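Local coordinates for protein hypoxanthine-guanine-xanthine phosphoribosyltransferase (Tritrichomonas foetus, PDB 1HGX) that salvages purine bases by transferring the phosphoribosyl group of 5-phospho-alpha-D-ribose 1-diphosphate to hypoxanthine, guanine or xanthine, forming IMP, GMP or XMP with release of diphosphate, at residues E11-N16 and L171-I176; C44-A49 and Y68-S73; D103-G108 and G137-D142; V128-D133 and D146-V151. All coordinates share one frame; numbering follows the deposited sequence.

Interaction 1. Residues E11-N16 and L171-I176; sequences ERVLYN and LPVIGI
Two antiparallel strands near the chain ends pair here, and the pairing slips by one residue between V13 and Y15. At one end E11 N gives a nearly straight bond to I176 O at 2.8 Å, almost along the axis of the carbonyl. The slip is a classic beta bulge: I174 O takes two amides, L14 N at 2.8 Å and, in a longer bond, Y15 N at 3.3 Å, both in the carbonyl plane, while I174 N answers to Y15 O. G175 lies opposite V13 with their CA atoms 4.2 Å apart, and glycine suits the place because a side chain would run into R12 O. This pairing belongs to a small antiparallel sheet in which strand 174-177 lies between 10-15 and 157-158, apart from the parallel core of the phosphoribosyltransferase fold. I176 has the largest buried area in the contact. Its chain runs beside that of R12, pointing the same way, and its CD1 sits over the centre of one guanidinium face, 3.4 Å from R12 CZ. R12 CG takes the crowded position between backbone N and carbonyl carbon (chi1 57°), and the chain then extends so that its apolar length and flat end follow the isoleucine, while NH2 forms a salt bridge with E153. L14 CD2 reaches the same methyl from a crossing direction, 4.0 Å from I176 CD1. On the V13 side, V13 CG1 meets V173 CB at 3.7 Å, the two branched side chains crossing at about a right angle. The Y15 ring presents its edge to I174 CG2, and N16 caps helix 17-35 through OD1 to D19 N.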
loop_
_atom_site.group_PDB
_atom_site.type_symbol
_atom_site.label_atom_id
_atom_site.label_comp_id
_atom_site.label_asym_id
_atom_site.label_seq_id
_atom_site.Cartn_x
_atom_site.Cartn_y
_atom_site.Cartn_z
ATOM N N GLU A 11 -10.410 -23.128 5.554
ATOM C CA GLU A 11 -10.375 -24.530 5.927
ATOM C C GLU A 11 -9.659 -24.545 7.272
ATOM O O GLU A 11 -9.979 -25.342 8.155
ATOM C CB GLU A 11 -9.594 -25.344 4.899
ATOM C CG GLU A 11 -9.379 -26.787 5.319
ATOM C CD GLU A 11 -8.574 -27.565 4.318
ATOM O OE1 GLU A 11 -9.076 -27.757 3.195
ATOM O OE2 GLU A 11 -7.445 -27.985 4.652
ATOM N N ARG A 12 -8.668 -23.664 7.399
ATOM C CA ARG A 12 -7.896 -23.507 8.623
ATOM C C ARG A 12 -6.934 -22.338 8.539
ATOM O O ARG A 12 -6.561 -21.891 7.453
ATOM C CB ARG A 12 -7.140 -24.779 9.002
ATOM C CG ARG A 12 -6.197 -25.317 7.969
ATOM C CD ARG A 12 -5.804 -26.703 8.412
ATOM N NE ARG A 12 -5.073 -27.458 7.405
ATOM C CZ ARG A 12 -3.758 -27.381 7.222
ATOM N NH1 ARG A 12 -3.015 -26.568 7.968
ATOM N NH2 ARG A 12 -3.176 -28.179 6.343
ATOM N N VAL A 13 -6.579 -21.819 9.705
ATOM C CA VAL A 13 -5.672 -20.692 9.816
ATOM C C VAL A 13 -4.277 -21.245 9.987
ATOM O O VAL A 13 -4.085 -22.217 10.723
ATOM C CB VAL A 13 -6.004 -19.849 11.056
ATOM C CG1 VAL A 13 -4.988 -18.738 11.232
ATOM C CG2 VAL A 13 -7.416 -19.285 10.946
ATOM N N LEU A 14 -3.322 -20.672 9.264
ATOM C CA LEU A 14 -1.936 -21.091 9.367
ATOM C C LEU A 14 -1.206 -20.170 10.337
ATOM O O LEU A 14 -0.390 -20.619 11.135
ATOM C CB LEU A 14 -1.256 -21.062 7.997
ATOM C CG LEU A 14 -1.783 -22.021 6.923
ATOM C CD1 LEU A 14 -0.933 -21.887 5.669
ATOM C CD2 LEU A 14 -1.755 -23.467 7.425
ATOM N N TYR A 15 -1.500 -18.874 10.261
ATOM C CA TYR A 15 -0.865 -17.878 11.131
ATOM C C TYR A 15 -1.876 -16.813 11.468
ATOM O O TYR A 15 -2.618 -16.369 10.600
ATOM C CB TYR A 15 0.340 -17.221 10.436
ATOM C CG TYR A 15 1.403 -18.207 10.037
ATOM C CD1 TYR A 15 2.245 -18.777 10.987
ATOM C CD2 TYR A 15 1.509 -18.640 8.723
ATOM C CE1 TYR A 15 3.155 -19.761 10.638
ATOM C CE2 TYR A 15 2.416 -19.621 8.367
ATOM C CZ TYR A 15 3.230 -20.179 9.327
ATOM O OH TYR A 15 4.110 -21.172 8.965
ATOM N N ASN A 16 -1.945 -16.448 12.739
ATOM C CA ASN A 16 -2.872 -15.412 13.189
ATOM C C ASN A 16 -2.177 -14.048 13.154
ATOM O O ASN A 16 -0.970 -13.976 12.939
ATOM C CB ASN A 16 -3.410 -15.731 14.594
ATOM C CG ASN A 16 -2.308 -15.920 15.616
ATOM O OD1 ASN A 16 -1.528 -15.008 15.879
ATOM N ND2 ASN A 16 -2.238 -17.111 16.197
ATOM N N LEU A 171 -8.963 -10.406 5.651
ATOM C CA LEU A 171 -8.795 -11.356 6.750
ATOM C C LEU A 171 -7.508 -11.058 7.502
ATOM O O LEU A 171 -6.460 -10.862 6.889
ATOM C CB LEU A 171 -8.756 -12.786 6.221
ATOM C CG LEU A 171 -10.100 -13.502 6.120
ATOM C CD1 LEU A 171 -11.192 -12.570 5.626
ATOM C CD2 LEU A 171 -9.953 -14.687 5.212
ATOM N N PRO A 172 -7.566 -11.011 8.836
ATOM C CA PRO A 172 -6.388 -10.723 9.658
ATOM C C PRO A 172 -5.446 -11.921 9.855
ATOM O O PRO A 172 -4.534 -11.874 10.682
ATOM C CB PRO A 172 -7.013 -10.270 10.975
ATOM C CG PRO A 172 -8.215 -11.140 11.075
ATOM C CD PRO A 172 -8.783 -11.082 9.672
ATOM N N VAL A 173 -5.655 -12.976 9.079
ATOM C CA VAL A 173 -4.846 -14.181 9.185
ATOM C C VAL A 173 -4.449 -14.689 7.801
ATOM O O VAL A 173 -4.962 -14.236 6.779
ATOM C CB VAL A 173 -5.644 -15.335 9.871
ATOM C CG1 VAL A 173 -6.103 -14.933 11.264
ATOM C CG2 VAL A 173 -6.847 -15.730 9.016
ATOM N N ILE A 174 -3.508 -15.621 7.783
ATOM C CA ILE A 174 -3.090 -16.262 6.550
ATOM C C ILE A 174 -3.689 -17.663 6.717
ATOM O O ILE A 174 -3.467 -18.319 7.733
ATOM C CB ILE A 174 -1.554 -16.313 6.449
ATOM C CG1 ILE A 174 -1.013 -14.912 6.122
ATOM C CG2 ILE A 174 -1.111 -17.349 5.415
ATOM C CD1 ILE A 174 0.485 -14.808 6.211
ATOM N N GLY A 175 -4.495 -18.099 5.761
ATOM C CA GLY A 175 -5.109 -19.406 5.884
ATOM C C GLY A 175 -5.322 -20.083 4.554
ATOM O O GLY A 175 -5.020 -19.512 3.509
ATOM N N ILE A 176 -5.863 -21.295 4.605
ATOM C CA ILE A 176 -6.123 -22.109 3.420
ATOM C C ILE A 176 -7.565 -21.957 2.968
ATOM O O ILE A 176 -8.494 -22.065 3.776
ATOM C CB ILE A 176 -5.844 -23.612 3.725
ATOM C CG1 ILE A 176 -4.353 -23.817 4.031
ATOM C CG2 ILE A 176 -6.298 -24.497 2.566
ATOM C CD1 ILE A 176 -4.012 -25.172 4.590
#

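Interaction 2. Residues C44-A49 and Y68-S73; sequences CVLTGA and YIICSS
With its SG anti to the backbone N (chi1 171°), C44 leaves CB to meet the Y68 ring, whose CG is turned anti to its own carbonyl carbon (chi1 -55°). C44 CB lies 3.6 Å from Y68 CD2, and the sulfur stands at the ring edge, 5.3 Å from C44 SG to the Y68 ring centroid. L46, also with CG anti to its carbonyl carbon, crosses the tyrosine obliquely and brings CD1 to 3.7 Å from Y68 CB, with I70 CG1 beyond. On the other face V45 and I69 lie side by side, their CG2 methyls 3.8 Å apart, both packing on L114 of helix 109-119. These strands are the parallel pair of a beta-alpha-beta unit whose helix is 50-57. I69 grips both sides of its partner, its N bonding to C44 O at 3.1 Å and its O receiving L46 N. Beyond L46 the strands part at a cis peptide before T47, and a water bridges the gap, donating to L46 O at 2.6 Å and accepting from C71 N. Y68 of the second subunit packs on L46 and I70, and its OH hydrogen-bonds to T47 OG1. Between the strands themselves the side chains pack by apolar contact, while backbone bonds and the water give direction.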
loop_
_atom_site.group_PDB
_atom_site.type_symbol
_atom_site.label_atom_id
_atom_site.label_comp_id
_atom_site.label_asym_id
_atom_site.label_seq_id
_atom_site.Cartn_x
_atom_site.Cartn_y
_atom_site.Cartn_z
ATOM N N CYS A 44 7.353 -2.508 -3.930
ATOM C CA CYS A 44 6.222 -3.313 -3.526
ATOM C C CYS A 44 5.563 -3.854 -4.800
ATOM O O CYS A 44 5.243 -3.085 -5.725
ATOM C CB CYS A 44 5.214 -2.465 -2.750
ATOM S SG CYS A 44 3.653 -3.293 -2.404
ATOM N N VAL A 45 5.412 -5.171 -4.882
ATOM C CA VAL A 45 4.754 -5.777 -6.035
ATOM C C VAL A 45 3.261 -5.817 -5.677
ATOM O O VAL A 45 2.817 -6.627 -4.853
ATOM C CB VAL A 45 5.301 -7.196 -6.329
ATOM C CG1 VAL A 45 4.598 -7.784 -7.559
ATOM C CG2 VAL A 45 6.841 -7.152 -6.534
ATOM N N LEU A 46 2.508 -4.889 -6.258
ATOM C CA LEU A 46 1.073 -4.759 -5.996
ATOM C C LEU A 46 0.299 -5.890 -6.648
ATOM O O LEU A 46 0.743 -6.420 -7.664
ATOM C CB LEU A 46 0.572 -3.425 -6.525
ATOM C CG LEU A 46 1.182 -2.193 -5.865
ATOM C CD1 LEU A 46 0.942 -0.982 -6.739
ATOM C CD2 LEU A 46 0.592 -2.006 -4.483
ATOM N N THR A 47 -0.841 -6.289 -6.084
ATOM C CA THR A 47 -1.440 -5.715 -4.882
ATOM C C THR A 47 -1.186 -6.521 -3.615
ATOM O O THR A 47 -0.983 -5.951 -2.548
ATOM C CB THR A 47 -2.991 -5.628 -5.056
ATOM O OG1 THR A 47 -3.306 -4.718 -6.109
ATOM C CG2 THR A 47 -3.687 -5.192 -3.777
ATOM N N GLY A 48 -1.245 -7.844 -3.737
ATOM C CA GLY A 48 -1.081 -8.734 -2.595
ATOM C C GLY A 48 -0.063 -8.399 -1.521
ATOM O O GLY A 48 -0.339 -8.547 -0.330
ATOM N N ALA A 49 1.111 -7.940 -1.938
ATOM C CA ALA A 49 2.181 -7.607 -1.003
ATOM C C ALA A 49 1.987 -6.284 -0.254
ATOM O O ALA A 49 2.693 -6.016 0.718
ATOM C CB ALA A 49 3.516 -7.590 -1.746
ATOM N N TYR A 68 6.638 1.132 -6.748
ATOM C CA TYR A 68 5.672 0.068 -6.970
ATOM C C TYR A 68 5.719 -0.483 -8.362
ATOM O O TYR A 68 6.017 0.235 -9.311
ATOM C CB TYR A 68 4.267 0.617 -6.718
ATOM C CG TYR A 68 4.132 1.229 -5.351
ATOM C CD1 TYR A 68 4.522 2.546 -5.119
ATOM C CD2 TYR A 68 3.708 0.461 -4.271
ATOM C CE1 TYR A 68 4.507 3.076 -3.840
ATOM C CE2 TYR A 68 3.687 0.979 -2.989
ATOM C CZ TYR A 68 4.093 2.284 -2.779
ATOM O OH TYR A 68 4.129 2.784 -1.501
ATOM N N ILE A 69 5.370 -1.752 -8.483
ATOM C CA ILE A 69 5.350 -2.395 -9.777
ATOM C C ILE A 69 4.132 -3.319 -9.881
ATOM O O ILE A 69 3.678 -3.899 -8.890
ATOM C CB ILE A 69 6.682 -3.165 -10.037
ATOM C CG1 ILE A 69 6.829 -3.483 -11.528
ATOM C CG2 ILE A 69 6.743 -4.450 -9.208
ATOM C CD1 ILE A 69 8.212 -3.964 -11.915
ATOM N N ILE A 70 3.535 -3.341 -11.066
ATOM C CA ILE A 70 2.392 -4.189 -11.345
ATOM C C ILE A 70 2.816 -5.016 -12.559
ATOM O O ILE A 70 3.089 -4.467 -13.634
ATOM C CB ILE A 70 1.136 -3.357 -11.685
ATOM C CG1 ILE A 70 0.791 -2.429 -10.516
ATOM C CG2 ILE A 70 -0.040 -4.282 -11.974
ATOM C CD1 ILE A 70 -0.293 -1.438 -10.820
ATOM N N CYS A 71 2.904 -6.326 -12.379
ATOM C CA CYS A 71 3.322 -7.214 -13.451
ATOM C C CYS A 71 2.702 -8.591 -13.278
ATOM O O CYS A 71 2.050 -8.854 -12.272
ATOM C CB CYS A 71 4.844 -7.330 -13.444
ATOM S SG CYS A 71 5.500 -7.915 -11.884
ATOM N N SER A 72 2.888 -9.467 -14.261
ATOM C CA SER A 72 2.358 -10.826 -14.188
ATOM C C SER A 72 3.064 -11.712 -15.197
ATOM O O SER A 72 3.447 -11.256 -16.265
ATOM C CB SER A 72 0.857 -10.839 -14.460
ATOM O OG SER A 72 0.575 -10.265 -15.722
ATOM N N SER A 73 3.256 -12.974 -14.844
ATOM C CA SER A 73 3.918 -13.918 -15.731
ATOM C C SER A 73 2.923 -14.895 -16.353
ATOM O O SER A 73 1.752 -14.935 -15.972
ATOM C CB SER A 73 4.999 -14.674 -14.962
ATOM O OG SER A 73 5.996 -13.779 -14.502
HETATM O O HOH W 1 2.048 -7.217 -9.796
#

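Interaction 3. Residues D103-G108 and G137-D142; sequences DIIDTG and GKKAYD. With 5GP (guanosine-5'-monophosphate), chain C.
K139 lays its aliphatic chain along the carbonyls of D106 and T107, then bends at the last torsion (chi4 -63°) so that K139 NZ bonds to D106 O at 2.8 Å, in the carbonyl plane. A long, flexible lysine suits this task: the lysine and I105 side chains cross at about a right angle, K139 CE reaching I105 CG2, while the ammonium also forms a salt bridge with D133 and a hydrogen bond to K134 O. T107 O is held weakly by A140 N and Y141 N, in plane at the edge of the Y141 ring. The turn offers its amides to the GMP phosphate: D106 N and G108 N share O1P, and T107 grips O3P through its N and, at 2.6 Å from T107 OG1 to 5GP O3P, its hydroxyl. At G108 a side chain would strike Y141 O. D103 OD1 accepts the ribose O2' at 2.8 Å and I104 N as well; D103 is the second of the paired acids, E102 and D103, in the family's PRPP-binding motif, and D106 is probably the proton acceptor, as in related enzymes. The turn links edge strand 104-105, beside 132-134, to helix 109-119, whose N-cap is G108; Y141 meets Y112 of that helix.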
loop_
_atom_site.group_PDB
_atom_site.type_symbol
_atom_site.label_atom_id
_atom_site.label_comp_id
_atom_site.label_asym_id
_atom_site.label_seq_id
_atom_site.Cartn_x
_atom_site.Cartn_y
_atom_site.Cartn_z
ATOM N N ASP A 103 4.551 -10.992 -2.070
ATOM C CA ASP A 103 3.632 -11.698 -1.188
ATOM C C ASP A 103 3.923 -13.196 -1.034
ATOM O O ASP A 103 4.095 -13.680 0.084
ATOM C CB ASP A 103 2.147 -11.428 -1.551
ATOM C CG ASP A 103 1.804 -11.656 -3.042
ATOM O OD1 ASP A 103 2.586 -12.251 -3.812
ATOM O OD2 ASP A 103 0.699 -11.231 -3.440
ATOM N N ILE A 104 4.019 -13.918 -2.147
ATOM C CA ILE A 104 4.291 -15.347 -2.095
ATOM C C ILE A 104 4.994 -15.814 -3.366
ATOM O O ILE A 104 4.743 -15.300 -4.459
ATOM C CB ILE A 104 2.984 -16.164 -1.878
ATOM C CG1 ILE A 104 3.288 -17.655 -1.678
ATOM C CG2 ILE A 104 2.032 -15.978 -3.047
ATOM C CD1 ILE A 104 2.088 -18.438 -1.212
ATOM N N ILE A 105 5.947 -16.720 -3.194
ATOM C CA ILE A 105 6.687 -17.290 -4.310
ATOM C C ILE A 105 6.237 -18.744 -4.433
ATOM O O ILE A 105 6.355 -19.524 -3.484
ATOM C CB ILE A 105 8.204 -17.183 -4.086
ATOM C CG1 ILE A 105 8.613 -15.702 -4.153
ATOM C CG2 ILE A 105 8.970 -18.008 -5.130
ATOM C CD1 ILE A 105 10.075 -15.447 -3.917
ATOM N N ASP A 106 5.635 -19.062 -5.574
ATOM C CA ASP A 106 5.130 -20.397 -5.848
ATOM C C ASP A 106 6.162 -21.181 -6.669
ATOM O O ASP A 106 7.065 -21.786 -6.102
ATOM C CB ASP A 106 3.788 -20.278 -6.580
ATOM C CG ASP A 106 3.049 -21.601 -6.694
ATOM O OD1 ASP A 106 3.627 -22.675 -6.417
ATOM O OD2 ASP A 106 1.862 -21.558 -7.078
ATOM N N THR A 107 6.050 -21.168 -7.997
ATOM C CA THR A 107 7.004 -21.897 -8.829
ATOM C C THR A 107 8.285 -21.102 -9.022
ATOM O O THR A 107 9.295 -21.641 -9.482
ATOM C CB THR A 107 6.432 -22.200 -10.216
ATOM O OG1 THR A 107 6.263 -20.975 -10.941
ATOM C CG2 THR A 107 5.089 -22.913 -10.101
ATOM N N GLY A 108 8.225 -19.809 -8.722
ATOM C CA GLY A 108 9.393 -18.963 -8.873
ATOM C C GLY A 108 9.474 -18.249 -10.211
ATOM O O GLY A 108 10.341 -17.392 -10.396
ATOM N N GLY A 137 8.411 -28.197 -3.145
ATOM C CA GLY A 137 9.548 -29.045 -3.437
ATOM C C GLY A 137 10.521 -28.255 -4.287
ATOM O O GLY A 137 10.697 -27.052 -4.070
ATOM N N LYS A 138 11.158 -28.914 -5.249
ATOM C CA LYS A 138 12.111 -28.231 -6.121
ATOM C C LYS A 138 11.320 -27.284 -7.014
ATOM O O LYS A 138 10.323 -27.681 -7.630
ATOM C CB LYS A 138 12.901 -29.239 -6.962
ATOM N N LYS A 139 11.709 -26.015 -7.009
ATOM C CA LYS A 139 11.023 -25.030 -7.824
ATOM C C LYS A 139 11.554 -25.059 -9.247
ATOM O O LYS A 139 12.668 -25.509 -9.489
ATOM C CB LYS A 139 11.174 -23.627 -7.225
ATOM C CG LYS A 139 10.397 -23.425 -5.932
ATOM C CD LYS A 139 10.409 -21.969 -5.510
ATOM C CE LYS A 139 9.963 -21.826 -4.065
ATOM N NZ LYS A 139 8.574 -22.277 -3.842
ATOM N N ALA A 140 10.740 -24.576 -10.179
ATOM C CA ALA A 140 11.108 -24.525 -11.586
ATOM C C ALA A 140 12.272 -23.561 -11.775
ATOM O O ALA A 140 13.092 -23.738 -12.677
ATOM C CB ALA A 140 9.909 -24.086 -12.422
ATOM N N TYR A 141 12.344 -22.545 -10.919
ATOM C CA TYR A 141 13.410 -21.553 -10.996
ATOM C C TYR A 141 14.035 -21.329 -9.633
ATOM O O TYR A 141 13.335 -21.150 -8.635
ATOM C CB TYR A 141 12.873 -20.239 -11.555
ATOM C CG TYR A 141 12.134 -20.432 -12.849
ATOM C CD1 TYR A 141 10.786 -20.777 -12.847
ATOM C CD2 TYR A 141 12.792 -20.341 -14.071
ATOM C CE1 TYR A 141 10.111 -21.032 -14.023
ATOM C CE2 TYR A 141 12.123 -20.596 -15.261
ATOM C CZ TYR A 141 10.782 -20.943 -15.228
ATOM O OH TYR A 141 10.100 -21.210 -16.396
ATOM N N ASP A 142 15.362 -21.338 -9.610
ATOM C CA ASP A 142 16.134 -21.156 -8.383
ATOM C C ASP A 142 16.239 -19.679 -7.996
ATOM O O ASP A 142 17.269 -19.035 -8.232
ATOM C CB ASP A 142 17.537 -21.750 -8.563
ATOM C CG ASP A 142 18.244 -22.017 -7.241
ATOM O OD1 ASP A 142 17.675 -21.746 -6.157
ATOM O OD2 ASP A 142 19.387 -22.521 -7.294
HETATM P P 5GP C . 4.956 -18.113 -9.330
HETATM O O1P 5GP C . 5.962 -18.121 -8.246
HETATM O O2P 5GP C . 5.377 -17.322 -10.488
HETATM O O3P 5GP C . 4.503 -19.481 -9.644
HETATM O "O5'" 5GP C . 3.664 -17.519 -8.692
HETATM C "C5'" 5GP C . 3.619 -16.457 -7.749
HETATM C "C4'" 5GP C . 2.487 -15.582 -8.107
HETATM O "O4'" 5GP C . 1.206 -16.219 -7.967
HETATM C "C3'" 5GP C . 2.448 -14.357 -7.246
HETATM O "O3'" 5GP C . 1.795 -13.370 -8.038
HETATM C "C2'" 5GP C . 1.527 -14.816 -6.184
HETATM O "O2'" 5GP C . 0.916 -13.698 -5.558
HETATM C "C1'" 5GP C . 0.476 -15.695 -6.864
HETATM N N9 5GP C . 0.089 -16.840 -5.952
HETATM C C8 5GP C . 0.807 -18.011 -5.757
HETATM N N7 5GP C . 0.288 -18.819 -4.867
HETATM C C5 5GP C . -0.852 -18.156 -4.403
HETATM C C6 5GP C . -1.736 -18.514 -3.335
HETATM O O6 5GP C . -1.767 -19.574 -2.712
HETATM N N1 5GP C . -2.635 -17.504 -3.023
HETATM C C2 5GP C . -2.699 -16.276 -3.676
HETATM N N2 5GP C . -3.699 -15.462 -3.335
HETATM N N3 5GP C . -1.889 -15.942 -4.711
HETATM C C4 5GP C . -0.960 -16.914 -5.009
#

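Interaction 4. Residues V128-D133 and D146-V151; sequences VCTLCD and DYCGFV
D146 OD2 accepts V128 N at 2.9 Å through its anti lone pair, so a carboxylate takes the place of a backbone carbonyl at the start of this parallel pairing. V128 O in turn receives Y147 N at 3.1 Å, together with a weak bond from D146 N. Y147 O takes T130 N from above the carbonyl plane, and T130 O accepts G149 N at 2.9 Å. Both strands then turn a corner, at L131 and G149, yet the exchange goes on: F150 N bonds to L131 O almost along its carbonyl axis, and F150 O accepts D133 N. Strand 147-152 lies between 125-130 and 132-134 in the parallel part of the main sheet of the phosphoribosyltransferase fold, and it pairs with both across the corner. G149 suits the corner because a side chain would strike L131 O. T130 puts OG1 anti to its backbone N, where the hydroxyl donates to C132 O, and T130 CG2 meets C148 SG at 3.9 Å. That sulfur also packs on D133 CB, 3.7 Å from C148 SG, while the D133 carboxylate forms a salt bridge with K139. L131 CD2 lies 3.9 Å from F150 CE2, side by side. The carbonyls of C148 and G149 are taken by R23 of helix 17-35.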
loop_
_atom_site.group_PDB
_atom_site.type_symbol
_atom_site.label_atom_id
_atom_site.label_comp_id
_atom_site.label_asym_id
_atom_site.label_seq_id
_atom_site.Cartn_x
_atom_site.Cartn_y
_atom_site.Cartn_z
ATOM N N VAL A 128 15.565 -9.946 -2.291
ATOM C CA VAL A 128 14.151 -10.280 -2.274
ATOM C C VAL A 128 13.664 -10.559 -0.869
ATOM O O VAL A 128 14.335 -11.253 -0.099
ATOM C CB VAL A 128 13.868 -11.550 -3.152
ATOM C CG1 VAL A 128 12.401 -12.006 -3.014
ATOM C CG2 VAL A 128 14.164 -11.250 -4.602
ATOM N N CYS A 129 12.500 -10.002 -0.555
ATOM C CA CYS A 129 11.838 -10.191 0.727
ATOM C C CYS A 129 10.413 -10.654 0.411
ATOM O O CYS A 129 9.630 -9.919 -0.185
ATOM C CB CYS A 129 11.796 -8.877 1.518
ATOM S SG CYS A 129 10.868 -9.001 3.069
ATOM N N THR A 130 10.086 -11.884 0.779
ATOM C CA THR A 130 8.751 -12.402 0.513
ATOM C C THR A 130 8.027 -12.749 1.818
ATOM O O THR A 130 8.649 -13.185 2.796
ATOM C CB THR A 130 8.806 -13.624 -0.454
ATOM O OG1 THR A 130 7.481 -13.934 -0.913
ATOM C CG2 THR A 130 9.425 -14.853 0.217
ATOM N N LEU A 131 6.726 -12.488 1.862
ATOM C CA LEU A 131 5.954 -12.794 3.056
ATOM C C LEU A 131 5.899 -14.313 3.192
ATOM O O LEU A 131 6.170 -14.853 4.271
ATOM C CB LEU A 131 4.541 -12.223 2.944
ATOM C CG LEU A 131 3.666 -11.950 4.180
ATOM C CD1 LEU A 131 2.302 -12.557 3.947
ATOM C CD2 LEU A 131 4.264 -12.455 5.481
ATOM N N CYS A 132 5.609 -14.996 2.087
ATOM C CA CYS A 132 5.519 -16.452 2.096
ATOM C C CYS A 132 6.268 -17.125 0.975
ATOM O O CYS A 132 6.460 -16.557 -0.102
ATOM C CB CYS A 132 4.057 -16.919 1.994
ATOM S SG CYS A 132 2.985 -16.526 3.371
ATOM N N ASP A 133 6.695 -18.346 1.248
ATOM C CA ASP A 133 7.346 -19.173 0.251
ATOM C C ASP A 133 6.539 -20.476 0.275
ATOM O O ASP A 133 6.485 -21.152 1.304
ATOM C CB ASP A 133 8.800 -19.455 0.611
ATOM C CG ASP A 133 9.500 -20.292 -0.437
ATOM O OD1 ASP A 133 9.030 -20.325 -1.594
ATOM O OD2 ASP A 133 10.527 -20.908 -0.112
ATOM N N ASP A 146 16.265 -13.755 0.107
ATOM C CA ASP A 146 17.070 -13.273 1.216
ATOM C C ASP A 146 16.324 -13.138 2.527
ATOM O O ASP A 146 16.902 -13.352 3.583
ATOM C CB ASP A 146 17.729 -11.960 0.840
ATOM C CG ASP A 146 18.423 -12.047 -0.481
ATOM O OD1 ASP A 146 19.569 -12.530 -0.505
ATOM O OD2 ASP A 146 17.798 -11.696 -1.503
ATOM N N TYR A 147 15.054 -12.747 2.468
ATOM C CA TYR A 147 14.252 -12.592 3.674
ATOM C C TYR A 147 12.926 -13.247 3.370
ATOM O O TYR A 147 12.360 -13.010 2.316
ATOM C CB TYR A 147 14.027 -11.115 3.988
ATOM C CG TYR A 147 15.289 -10.305 4.015
ATOM C CD1 TYR A 147 16.112 -10.292 5.147
ATOM C CD2 TYR A 147 15.689 -9.577 2.893
ATOM C CE1 TYR A 147 17.310 -9.579 5.153
ATOM C CE2 TYR A 147 16.879 -8.861 2.886
ATOM C CZ TYR A 147 17.688 -8.867 4.015
ATOM O OH TYR A 147 18.878 -8.183 3.998
ATOM N N CYS A 148 12.442 -14.074 4.285
ATOM C CA CYS A 148 11.179 -14.775 4.089
ATOM C C CYS A 148 10.421 -14.848 5.397
ATOM O O CYS A 148 10.991 -15.207 6.426
ATOM C CB CYS A 148 11.429 -16.188 3.545
ATOM S SG CYS A 148 9.949 -17.223 3.329
ATOM N N GLY A 149 9.153 -14.450 5.365
ATOM C CA GLY A 149 8.331 -14.491 6.558
ATOM C C GLY A 149 7.996 -15.902 7.023
ATOM O O GLY A 149 8.391 -16.306 8.116
ATOM N N PHE A 150 7.313 -16.668 6.174
ATOM C CA PHE A 150 6.884 -18.025 6.513
ATOM C C PHE A 150 6.937 -18.982 5.321
ATOM O O PHE A 150 6.747 -18.579 4.165
ATOM C CB PHE A 150 5.411 -18.028 6.960
ATOM C CG PHE A 150 5.055 -16.980 7.979
ATOM C CD1 PHE A 150 5.262 -17.205 9.335
ATOM C CD2 PHE A 150 4.465 -15.789 7.581
ATOM C CE1 PHE A 150 4.879 -16.255 10.282
ATOM C CE2 PHE A 150 4.081 -14.839 8.515
ATOM C CZ PHE A 150 4.289 -15.074 9.868
ATOM N N VAL A 151 7.147 -20.259 5.610
ATOM C CA VAL A 151 7.124 -21.274 4.573
ATOM C C VAL A 151 5.727 -21.851 4.712
ATOM O O VAL A 151 5.312 -22.268 5.791
ATOM C CB VAL A 151 8.194 -22.334 4.773
ATOM C CG1 VAL A 151 7.949 -23.518 3.830
ATOM C CG2 VAL A 151 9.561 -21.712 4.495
#

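Interaction 3 holds the GMP directly, and interaction 4 lies behind it, their centres 11 Å apart: D103 O and C132 N lie 2.8 Å apart as a probable hydrogen bond, and K139 NZ makes a 3.0 Å salt bridge with D133 OD1. Interaction 2 joins the same sheet and approaches the ribose end, where G48 CA lies 3.2 Å from D103 OD2. Interaction 1 belongs to the separate small sheet; it reaches interaction 4 through the stacked rings of Y15 and F150, with Y15 CE1 3.6 Å from F150 CD1, and through I174 on L131. The I176 side chain is still about 8 Å from the nucleotide, whereas segment 103-108 binds it directly.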